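Local coordinates for protein 5-cytosine DNA methyltransferase (Entamoeba histolytica, PDB 3QV2) that probably transfers the methyl group of S-adenosyl-L-methionine to carbon 5 of cytosine in DNA or tRNA, at residues V13-S18 with G22-Y27; I46-Y51 with E57-K62; H125-N130 with F312-L317. All blocks are in the same frame, centred on the assembly; numbering follows the deposited sequence.

Contact 1: V13-S18 with G22-Y27; sequences VIEFFS and GLRSSY. With SAH (S-adenosyl-L-homocysteine), chain B.
Glu15 reaches from strand 13-16 to the opening turn of helix 22-27, and its carboxylate accepts the backbone N-H of Arg24. The Arg24 N to Glu15 OE1 distance is 3.2 Å with an angle of 143° at the hydrogen, and the donor stands well above the carboxylate plane. An extended chain, with CG anti to the backbone N (chi1 -163°), carries the acid this far. Arg24 lies across it at roughly a right angle, its CB 3.4 Å from Glu15 OE1. The charged ends do not meet directly but share Tyr51 OH, which bonds both Glu15 OE2 and Arg24 NH1; the guanidinium is also paired with Glu57 and Glu28.

This is the first strand-loop-helix of the Rossmann-like fold, and its Phe-Ser-Gly-Ile-Gly-Gly loop is the first conserved motif of the C5-methyltransferases. Gly22 N, at the helix start, makes a weak bond of 2.9 Å to OXT of the bound S-adenosyl-L-homocysteine. A water accepts from Leu23 N and lies within bonding distance of Glu15 OE1 (2.6 Å) and Ser18 O. The Leu23 side chain turns towards the sheet, where its CB comes 3.9 Å from Glu15 OE1 and its CD1 4.5 Å from Phe16 O.

Contact 2: I46-Y51 with E57-K62; sequences IANKIY and EEVQVK. With SO4 (sulfate ion), chain C.
Two flat groups on helix 46-51, the Tyr51 ring and the Asn48 amide, receive Val59 between them. At the Tyr51 edge, near the ring plane, Glu57 O lies 4.1 Å from CD2. Val59 CG2 approaches the same ring obliquely, 3.7 Å from Tyr51 CD2. The Asn48 amide presents a face: Val59 CB sits almost directly above Asn48 CG at 3.6 Å, and Val59 CG1 lies on the same side, 3.3 Å from Asn48 OD1.

In the Rossmann-like fold this helix follows strand 36-41, and the irregular segment 57-62 runs back past the end of that strand towards Asn63, Leu64 and Asp65, which bind S-adenosyl-L-homocysteine. Backbone bonds of Gln60 to Pro40 and Asp42 tie the returning chain to the strand end. Since Asn48 ND2 donates to Asp42 O, and Asp42 itself binds the cofactor product, Asn48 is placed to steady that residue from a second shell.

Val59 serves both flat groups because its two methyls diverge: with chi1 at 180°, CG1 is anti to the backbone N and lies over the amide, while CG2 reaches the ring and also touches Asn48 CB. The Tyr51 ring extends past Val59 until its hydroxyl meets Arg24 NH1 as well as Glu15. Val61 CG1 adds a methyl 3.8 Å from the amide nitrogen Asn48 ND2. No hydrogen bond joins the two segments, so shape and van der Waals contact account for the 245 Å² buried between them. At the far end of the returning chain lies a sulfate ion, probably taken up from the crystallisation liquor, and Lys62 NZ donates to its O1 at 2.9 Å.

Contact 3: H125-N130 with F312-L317; sequences HIFIEN and FVIAQL
Gln316 NE2, gripped by His189 O and Glu191 OE1, ties helix 312-317 to a region earlier in the chain, whereas Phe127 and Ile314 join that helix to strand 125-130 through carbon alone. No hydrogen bond crosses between the segments. The Phe127 ring is the centre of the contact: CG is anti to the backbone N (chi1 -171°), which sends the ring out from the strand towards the helix. Ile314 CG2 comes at it obliquely, 3.6 Å from Phe127 CZ and just as close to CE2. Leu317, one helical turn on, meets the rim instead, its CB in the ring plane and 3.8 Å from Phe127 CE1. Further along the strand the aliphatic part of Glu129 continues the seam, its CG 4.2 Å from Ile314 CD1. Tyr174 of the antiparallel strand 172-178 touches all four of these side chains.

The axes run nearly antiparallel, at 153° and 10.9 Å apart. Glu129 belongs to the Glu-Asn-Val sequence of motif VI, and the helix to motif X, so the contact is the packing of the C-terminal motif X helix on the catalytic sheet, as in other C5-methyltransferases.

The contacts come in series along the chain; the first two are local, and contact 3 joins segments about 180 residues apart. Strands 11-16 and 125-130 belong to one mixed sheet, separated there by strand 79-82. Contact 1 lies between the others: its centre is 12 Å from that of contact 2 and 9 Å from that of contact 3, while those two are 21 Å apart. Helix 22-29 is the direct link to contact 3, with Leu23 CD2 3.8 Å from Ile314 CD1. Towards contact 2, Ser18 OG packs 3.9 Å from Val59 CG1. Contacts 1 and 2 lie at the S-adenosyl-L-homocysteine site, and contact 3 packs the C-terminal helix on the same sheet, beside helix 22-29.

Contact 1: V13-S18 with G22-Y27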
loop_
_atom_site.group_PDB
_atom_site.type_symbol
_atom_site.label_atom_id
_atom_site.label_comp_id
_atom_site.label_asym_id
_atom_site.label_seq_id
_atom_site.Cartn_x
_atom_site.Cartn_y
_atom_site.Cartn_z
ATOM N N VAL A 13 -7.304 15.198 6.698
ATOM C CA VAL A 13 -6.083 14.526 6.268
ATOM C C VAL A 13 -5.489 15.090 4.981
ATOM O O VAL A 13 -6.202 15.322 4.005
ATOM C CB VAL A 13 -6.331 13.017 6.052
ATOM C CG1 VAL A 13 -5.021 12.303 5.752
ATOM C CG2 VAL A 13 -7.009 12.405 7.267
ATOM N N ILE A 14 -4.177 15.301 4.989
ATOM C CA ILE A 14 -3.443 15.543 3.757
ATOM C C ILE A 14 -2.850 14.218 3.293
ATOM O O ILE A 14 -1.946 13.677 3.928
ATOM C CB ILE A 14 -2.306 16.562 3.943
ATOM C CG1 ILE A 14 -2.829 17.856 4.569
ATOM C CG2 ILE A 14 -1.635 16.848 2.608
ATOM C CD1 ILE A 14 -1.765 18.919 4.745
ATOM N N GLU A 15 -3.369 13.693 2.188
ATOM C CA GLU A 15 -2.960 12.382 1.697
ATOM C C GLU A 15 -1.773 12.493 0.744
ATOM O O GLU A 15 -1.939 12.487 -0.475
ATOM C CB GLU A 15 -4.141 11.692 1.010
ATOM C CG GLU A 15 -3.991 10.192 0.815
ATOM C CD GLU A 15 -5.281 9.541 0.347
ATOM O OE1 GLU A 15 -5.287 8.310 0.143
ATOM O OE2 GLU A 15 -6.289 10.259 0.184
ATOM N N PHE A 16 -0.575 12.600 1.308
ATOM C CA PHE A 16 0.640 12.708 0.509
ATOM C C PHE A 16 0.915 11.415 -0.253
ATOM O O PHE A 16 0.701 10.321 0.272
ATOM C CB PHE A 16 1.838 13.055 1.392
ATOM C CG PHE A 16 1.739 14.401 2.054
ATOM C CD1 PHE A 16 1.880 15.562 1.314
ATOM C CD2 PHE A 16 1.527 14.506 3.420
ATOM C CE1 PHE A 16 1.800 16.801 1.920
ATOM C CE2 PHE A 16 1.448 15.743 4.032
ATOM C CZ PHE A 16 1.585 16.893 3.281
ATOM N N PHE A 17 1.399 11.548 -1.484
ATOM C CA PHE A 17 1.659 10.396 -2.341
ATOM C C PHE A 17 0.423 9.506 -2.377
ATOM O O PHE A 17 0.512 8.290 -2.209
ATOM C CB PHE A 17 2.872 9.611 -1.836
ATOM C CG PHE A 17 4.004 10.483 -1.367
ATOM C CD1 PHE A 17 4.883 11.054 -2.275
ATOM C CD2 PHE A 17 4.187 10.736 -0.017
ATOM C CE1 PHE A 17 5.923 11.860 -1.844
ATOM C CE2 PHE A 17 5.223 11.541 0.420
ATOM C CZ PHE A 17 6.091 12.104 -0.495
ATOM N N SER A 18 -0.729 10.131 -2.607
ATOM C CA SER A 18 -2.027 9.469 -2.488
ATOM C C SER A 18 -2.196 8.217 -3.347
ATOM O O SER A 18 -2.930 7.303 -2.974
ATOM C CB SER A 18 -3.156 10.461 -2.781
ATOM O OG SER A 18 -2.899 11.190 -3.967
ATOM N N GLY A 22 -5.135 4.290 -1.215
ATOM C CA GLY A 22 -5.048 3.179 -0.286
ATOM C C GLY A 22 -5.171 3.618 1.161
ATOM O O GLY A 22 -5.860 2.980 1.958
ATOM N N LEU A 23 -4.500 4.713 1.503
ATOM C CA LEU A 23 -4.530 5.231 2.867
ATOM C C LEU A 23 -5.923 5.725 3.240
ATOM O O LEU A 23 -6.394 5.500 4.355
ATOM C CB LEU A 23 -3.507 6.353 3.041
ATOM C CG LEU A 23 -2.061 5.978 2.716
ATOM C CD1 LEU A 23 -1.147 7.177 2.889
ATOM C CD2 LEU A 23 -1.606 4.822 3.587
ATOM N N ARG A 24 -6.578 6.401 2.302
ATOM C CA ARG A 24 -7.948 6.856 2.508
ATOM C C ARG A 24 -8.883 5.665 2.690
ATOM O O ARG A 24 -9.672 5.620 3.635
ATOM C CB ARG A 24 -8.406 7.716 1.330
ATOM C CG ARG A 24 -9.849 8.183 1.421
ATOM C CD ARG A 24 -10.146 9.262 0.391
ATOM N NE ARG A 24 -11.539 9.700 0.447
ATOM C CZ ARG A 24 -12.005 10.788 -0.156
ATOM N NH1 ARG A 24 -11.191 11.562 -0.859
ATOM N NH2 ARG A 24 -13.288 11.108 -0.049
ATOM N N SER A 25 -8.784 4.700 1.780
ATOM C CA SER A 25 -9.601 3.494 1.837
ATOM C C SER A 25 -9.466 2.798 3.186
ATOM O O SER A 25 -10.457 2.374 3.779
ATOM C CB SER A 25 -9.205 2.531 0.718
ATOM O OG SER A 25 -9.402 3.119 -0.555
ATOM N N SER A 26 -8.230 2.680 3.661
ATOM C CA SER A 26 -7.959 2.043 4.943
ATOM C C SER A 26 -8.717 2.723 6.078
ATOM O O SER A 26 -9.332 2.056 6.911
ATOM C CB SER A 26 -6.459 2.055 5.235
ATOM O OG SER A 26 -5.744 1.346 4.240
ATOM N N TYR A 27 -8.663 4.050 6.109
ATOM C CA TYR A 27 -9.359 4.818 7.133
ATOM C C TYR A 27 -10.866 4.618 7.041
ATOM O O TYR A 27 -11.538 4.417 8.051
ATOM C CB TYR A 27 -9.027 6.308 7.014
ATOM C CG TYR A 27 -9.701 7.166 8.064
ATOM C CD1 TYR A 27 -9.083 7.422 9.280
ATOM C CD2 TYR A 27 -10.958 7.714 7.840
ATOM C CE1 TYR A 27 -9.697 8.202 10.245
ATOM C CE2 TYR A 27 -11.580 8.494 8.799
ATOM C CZ TYR A 27 -10.944 8.735 9.998
ATOM O OH TYR A 27 -11.554 9.510 10.956
HETATM N N SAH B . -0.163 4.430 -1.143
HETATM C CA SAH B . -0.653 4.820 -2.451
HETATM C CB SAH B . 0.475 4.833 -3.474
HETATM C CG SAH B . 1.883 5.103 -3.002
HETATM S SD SAH B . 3.199 5.019 -4.234
HETATM C C SAH B . -1.762 3.887 -2.866
HETATM O O SAH B . -1.984 3.683 -4.094
HETATM O OXT SAH B . -2.477 3.309 -1.979
HETATM C "C5'" SAH B . 4.106 6.550 -4.228
HETATM C "C4'" SAH B . 3.517 7.718 -4.931
HETATM O "O4'" SAH B . 4.239 8.848 -4.586
HETATM C "C3'" SAH B . 3.650 7.540 -6.378
HETATM O "O3'" SAH B . 2.397 7.366 -6.946
HETATM C "C2'" SAH B . 4.268 8.733 -6.899
HETATM O "O2'" SAH B . 3.534 9.219 -7.968
HETATM C "C1'" SAH B . 4.245 9.684 -5.785
HETATM N N9 SAH B . 5.329 10.621 -5.866
HETATM C C8 SAH B . 6.638 10.420 -6.074
HETATM N N7 SAH B . 7.234 11.623 -6.059
HETATM C C5 SAH B . 6.291 12.572 -5.845
HETATM C C6 SAH B . 6.337 13.963 -5.737
HETATM N N6 SAH B . 7.587 14.672 -5.861
HETATM N N1 SAH B . 5.186 14.624 -5.517
HETATM C C2 SAH B . 4.013 13.987 -5.399
HETATM N N3 SAH B . 3.946 12.655 -5.498
HETATM C C4 SAH B . 5.059 11.932 -5.720
HETATM O O HOH W 1 -3.200 6.798 -0.267
#

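Contact 2: I46-Y51 with E57-K62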
loop_
_atom_site.group_PDB
_atom_site.type_symbol
_atom_site.label_atom_id
_atom_site.label_comp_id
_atom_site.label_asym_id
_atom_site.label_seq_id
_atom_site.Cartn_x
_atom_site.Cartn_y
_atom_site.Cartn_z
ATOM N N ILE A 46 -1.923 8.880 -14.127
ATOM C CA ILE A 46 -2.715 7.657 -14.172
ATOM C C ILE A 46 -3.289 7.327 -12.797
ATOM O O ILE A 46 -4.478 7.035 -12.664
ATOM C CB ILE A 46 -1.891 6.460 -14.698
ATOM C CG1 ILE A 46 -1.768 6.524 -16.222
ATOM C CG2 ILE A 46 -2.542 5.148 -14.292
ATOM C CD1 ILE A 46 -1.028 7.741 -16.736
ATOM N N ALA A 47 -2.441 7.388 -11.778
ATOM C CA ALA A 47 -2.868 7.124 -10.410
ATOM C C ALA A 47 -3.991 8.072 -10.006
ATOM O O ALA A 47 -4.999 7.650 -9.440
ATOM C CB ALA A 47 -1.694 7.248 -9.453
ATOM N N ASN A 48 -3.810 9.356 -10.301
ATOM C CA ASN A 48 -4.811 10.365 -9.974
ATOM C C ASN A 48 -6.156 10.090 -10.636
ATOM O O ASN A 48 -7.203 10.255 -10.015
ATOM C CB ASN A 48 -4.322 11.762 -10.359
ATOM C CG ASN A 48 -3.038 12.145 -9.652
ATOM O OD1 ASN A 48 -2.685 11.571 -8.623
ATOM N ND2 ASN A 48 -2.333 13.127 -10.204
ATOM N N LYS A 49 -6.123 9.677 -11.899
ATOM C CA LYS A 49 -7.350 9.376 -12.630
ATOM C C LYS A 49 -8.178 8.312 -11.920
ATOM O O LYS A 49 -9.404 8.402 -11.870
ATOM C CB LYS A 49 -7.039 8.954 -14.069
ATOM C CG LYS A 49 -7.140 10.094 -15.072
ATOM C CD LYS A 49 -5.949 10.126 -16.017
ATOM C CE LYS A 49 -5.849 8.854 -16.840
ATOM N NZ LYS A 49 -4.712 8.912 -17.801
ATOM N N ILE A 50 -7.503 7.309 -11.368
ATOM C CA ILE A 50 -8.180 6.276 -10.597
ATOM C C ILE A 50 -8.740 6.859 -9.304
ATOM O O ILE A 50 -9.885 6.596 -8.936
ATOM C CB ILE A 50 -7.233 5.108 -10.265
ATOM C CG1 ILE A 50 -6.759 4.422 -11.551
ATOM C CG2 ILE A 50 -7.922 4.117 -9.338
ATOM C CD1 ILE A 50 -5.859 3.233 -11.310
ATOM N N TYR A 51 -7.927 7.663 -8.624
ATOM C CA TYR A 51 -8.346 8.303 -7.383
ATOM C C TYR A 51 -9.595 9.149 -7.607
ATOM O O TYR A 51 -10.597 8.986 -6.915
ATOM C CB TYR A 51 -7.218 9.172 -6.822
ATOM C CG TYR A 51 -7.480 9.683 -5.423
ATOM C CD1 TYR A 51 -6.887 9.080 -4.321
ATOM C CD2 TYR A 51 -8.323 10.763 -5.203
ATOM C CE1 TYR A 51 -7.124 9.539 -3.041
ATOM C CE2 TYR A 51 -8.568 11.230 -3.926
ATOM C CZ TYR A 51 -7.965 10.615 -2.849
ATOM O OH TYR A 51 -8.199 11.068 -1.572
ATOM N N GLU A 57 -12.931 13.518 -6.348
ATOM C CA GLU A 57 -12.228 14.705 -5.875
ATOM C C GLU A 57 -10.925 14.854 -6.645
ATOM O O GLU A 57 -10.303 13.859 -7.014
ATOM C CB GLU A 57 -11.947 14.604 -4.375
ATOM C CG GLU A 57 -13.194 14.461 -3.518
ATOM C CD GLU A 57 -12.876 14.181 -2.060
ATOM O OE1 GLU A 57 -11.779 14.564 -1.603
ATOM O OE2 GLU A 57 -13.726 13.572 -1.375
ATOM N N GLU A 58 -10.514 16.092 -6.891
ATOM C CA GLU A 58 -9.308 16.344 -7.673
ATOM C C GLU A 58 -8.036 16.157 -6.853
ATOM O O GLU A 58 -7.987 16.511 -5.675
ATOM C CB GLU A 58 -9.340 17.747 -8.282
ATOM C CG GLU A 58 -8.161 18.042 -9.195
ATOM C CD GLU A 58 -8.284 19.381 -9.890
ATOM O OE1 GLU A 58 -9.161 20.179 -9.494
ATOM O OE2 GLU A 58 -7.507 19.633 -10.834
ATOM N N VAL A 59 -7.010 15.600 -7.487
ATOM C CA VAL A 59 -5.719 15.409 -6.839
ATOM C C VAL A 59 -4.789 16.585 -7.115
ATOM O O VAL A 59 -4.627 17.001 -8.264
ATOM C CB VAL A 59 -5.028 14.117 -7.323
ATOM C CG1 VAL A 59 -3.688 13.949 -6.630
ATOM C CG2 VAL A 59 -5.919 12.908 -7.073
ATOM N N GLN A 60 -4.181 17.116 -6.059
ATOM C CA GLN A 60 -3.232 18.216 -6.193
ATOM C C GLN A 60 -1.911 17.712 -6.763
ATOM O O GLN A 60 -1.271 16.835 -6.184
ATOM C CB GLN A 60 -2.996 18.887 -4.838
ATOM C CG GLN A 60 -4.257 19.405 -4.172
ATOM C CD GLN A 60 -4.905 20.534 -4.945
ATOM O OE1 GLN A 60 -6.080 20.458 -5.299
ATOM N NE2 GLN A 60 -4.145 21.592 -5.203
ATOM N N VAL A 61 -1.506 18.273 -7.898
ATOM C CA VAL A 61 -0.309 17.816 -8.596
ATOM C C VAL A 61 0.928 18.645 -8.261
ATOM O O VAL A 61 1.973 18.492 -8.891
ATOM C CB VAL A 61 -0.513 17.811 -10.124
ATOM C CG1 VAL A 61 -1.617 16.842 -10.505
ATOM C CG2 VAL A 61 -0.834 19.210 -10.624
ATOM N N LYS A 62 0.806 19.525 -7.273
ATOM C CA LYS A 62 1.944 20.314 -6.818
ATOM C C LYS A 62 3.054 19.389 -6.328
ATOM O O LYS A 62 2.837 18.570 -5.436
ATOM C CB LYS A 62 1.517 21.273 -5.705
ATOM C CG LYS A 62 2.629 22.177 -5.201
ATOM C CD LYS A 62 3.176 23.053 -6.317
ATOM C CE LYS A 62 4.293 23.958 -5.818
ATOM N NZ LYS A 62 4.777 24.891 -6.875
HETATM S S SO4 C . 5.025 28.234 -5.183
HETATM O O1 SO4 C . 5.670 27.617 -6.341
HETATM O O2 SO4 C . 5.644 27.726 -3.965
HETATM O O3 SO4 C . 5.185 29.685 -5.245
HETATM O O4 SO4 C . 3.604 27.895 -5.187
#

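Contact 3: H125-N130 with F312-L317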
loop_
_atom_site.group_PDB
_atom_site.type_symbol
_atom_site.label_atom_id
_atom_site.label_comp_id
_atom_site.label_asym_id
_atom_site.label_seq_id
_atom_site.Cartn_x
_atom_site.Cartn_y
_atom_site.Cartn_z
ATOM N N HIS A 125 -1.858 13.668 14.211
ATOM C CA HIS A 125 -1.648 12.265 13.871
ATOM C C HIS A 125 -0.905 12.132 12.549
ATOM O O HIS A 125 -1.223 12.816 11.576
ATOM C CB HIS A 125 -2.979 11.512 13.799
ATOM C CG HIS A 125 -3.716 11.458 15.103
ATOM N ND1 HIS A 125 -4.554 12.467 15.526
ATOM C CD2 HIS A 125 -3.737 10.519 16.076
ATOM C CE1 HIS A 125 -5.060 12.151 16.703
ATOM N NE2 HIS A 125 -4.580 10.974 17.062
ATOM N N ILE A 126 0.091 11.251 12.523
ATOM C CA ILE A 126 0.840 10.961 11.307
ATOM C C ILE A 126 0.938 9.457 11.092
ATOM O O ILE A 126 1.232 8.705 12.023
ATOM C CB ILE A 126 2.265 11.535 11.360
ATOM C CG1 ILE A 126 2.236 13.037 11.640
ATOM C CG2 ILE A 126 3.004 11.245 10.060
ATOM C CD1 ILE A 126 3.607 13.668 11.664
ATOM N N PHE A 127 0.693 9.023 9.862
ATOM C CA PHE A 127 0.813 7.614 9.517
ATOM C C PHE A 127 1.695 7.443 8.286
ATOM O O PHE A 127 1.424 8.017 7.231
ATOM C CB PHE A 127 -0.566 6.997 9.272
ATOM C CG PHE A 127 -0.542 5.504 9.111
ATOM C CD1 PHE A 127 -0.818 4.674 10.184
ATOM C CD2 PHE A 127 -0.238 4.931 7.888
ATOM C CE1 PHE A 127 -0.795 3.300 10.041
ATOM C CE2 PHE A 127 -0.212 3.559 7.738
ATOM C CZ PHE A 127 -0.492 2.742 8.816
ATOM N N ILE A 128 2.755 6.656 8.429
ATOM C CA ILE A 128 3.669 6.405 7.324
ATOM C C ILE A 128 3.687 4.928 6.959
ATOM O O ILE A 128 3.681 4.063 7.832
ATOM C CB ILE A 128 5.102 6.850 7.664
ATOM C CG1 ILE A 128 5.093 8.241 8.298
ATOM C CG2 ILE A 128 5.977 6.828 6.419
ATOM C CD1 ILE A 128 6.464 8.734 8.713
ATOM N N GLU A 129 3.707 4.645 5.662
ATOM C CA GLU A 129 3.780 3.271 5.184
ATOM C C GLU A 129 4.910 3.139 4.170
ATOM O O GLU A 129 5.079 3.995 3.303
ATOM C CB GLU A 129 2.444 2.843 4.569
ATOM C CG GLU A 129 2.357 1.367 4.200
ATOM C CD GLU A 129 3.000 1.051 2.862
ATOM O OE1 GLU A 129 3.280 1.997 2.096
ATOM O OE2 GLU A 129 3.222 -0.143 2.576
ATOM N N ASN A 130 5.684 2.066 4.287
ATOM C CA ASN A 130 6.806 1.837 3.385
ATOM C C ASN A 130 7.294 0.394 3.453
ATOM O O ASN A 130 6.657 -0.455 4.078
ATOM C CB ASN A 130 7.955 2.796 3.707
ATOM C CG ASN A 130 8.679 3.280 2.464
ATOM O OD1 ASN A 130 9.609 2.636 1.979
ATOM N ND2 ASN A 130 8.252 4.423 1.942
ATOM N N PHE A 312 -6.506 -3.733 4.629
ATOM C CA PHE A 312 -6.819 -4.570 5.783
ATOM C C PHE A 312 -5.913 -4.240 6.963
ATOM O O PHE A 312 -6.388 -3.922 8.052
ATOM C CB PHE A 312 -6.684 -6.055 5.432
ATOM C CG PHE A 312 -7.808 -6.588 4.590
ATOM C CD1 PHE A 312 -9.082 -6.725 5.119
ATOM C CD2 PHE A 312 -7.588 -6.971 3.279
ATOM C CE1 PHE A 312 -10.118 -7.221 4.350
ATOM C CE2 PHE A 312 -8.620 -7.469 2.506
ATOM C CZ PHE A 312 -9.886 -7.592 3.042
ATOM N N VAL A 313 -4.606 -4.321 6.736
ATOM C CA VAL A 313 -3.619 -4.092 7.786
ATOM C C VAL A 313 -3.643 -2.654 8.293
ATOM O O VAL A 313 -3.696 -2.411 9.500
ATOM C CB VAL A 313 -2.195 -4.420 7.294
ATOM C CG1 VAL A 313 -1.173 -4.078 8.363
ATOM C CG2 VAL A 313 -2.094 -5.886 6.900
ATOM N N ILE A 314 -3.600 -1.704 7.365
ATOM C CA ILE A 314 -3.549 -0.292 7.722
ATOM C C ILE A 314 -4.780 0.140 8.515
ATOM O O ILE A 314 -4.691 0.998 9.393
ATOM C CB ILE A 314 -3.395 0.600 6.476
ATOM C CG1 ILE A 314 -2.097 0.263 5.740
ATOM C CG2 ILE A 314 -3.416 2.067 6.867
ATOM C CD1 ILE A 314 -1.839 1.132 4.530
ATOM N N ALA A 315 -5.925 -0.459 8.208
ATOM C CA ALA A 315 -7.159 -0.147 8.919
ATOM C C ALA A 315 -6.998 -0.403 10.412
ATOM O O ALA A 315 -7.390 0.419 11.239
ATOM C CB ALA A 315 -8.319 -0.955 8.363
ATOM N N GLN A 316 -6.415 -1.548 10.752
ATOM C CA GLN A 316 -6.214 -1.907 12.151
ATOM C C GLN A 316 -5.188 -1.006 12.831
ATOM O O GLN A 316 -5.356 -0.630 13.991
ATOM C CB GLN A 316 -5.796 -3.374 12.284
ATOM C CG GLN A 316 -6.872 -4.363 11.877
ATOM C CD GLN A 316 -6.604 -5.760 12.399
ATOM O OE1 GLN A 316 -5.840 -5.944 13.346
ATOM N NE2 GLN A 316 -7.234 -6.754 11.784
ATOM N N LEU A 317 -4.129 -0.660 12.108
ATOM C CA LEU A 317 -3.067 0.170 12.664
ATOM C C LEU A 317 -3.521 1.613 12.865
ATOM O O LEU A 317 -3.097 2.279 13.809
ATOM C CB LEU A 317 -1.823 0.116 11.774
ATOM C CG LEU A 317 -1.236 -1.284 11.585
ATOM C CD1 LEU A 317 0.004 -1.233 10.714
ATOM C CD2 LEU A 317 -0.921 -1.915 12.934
#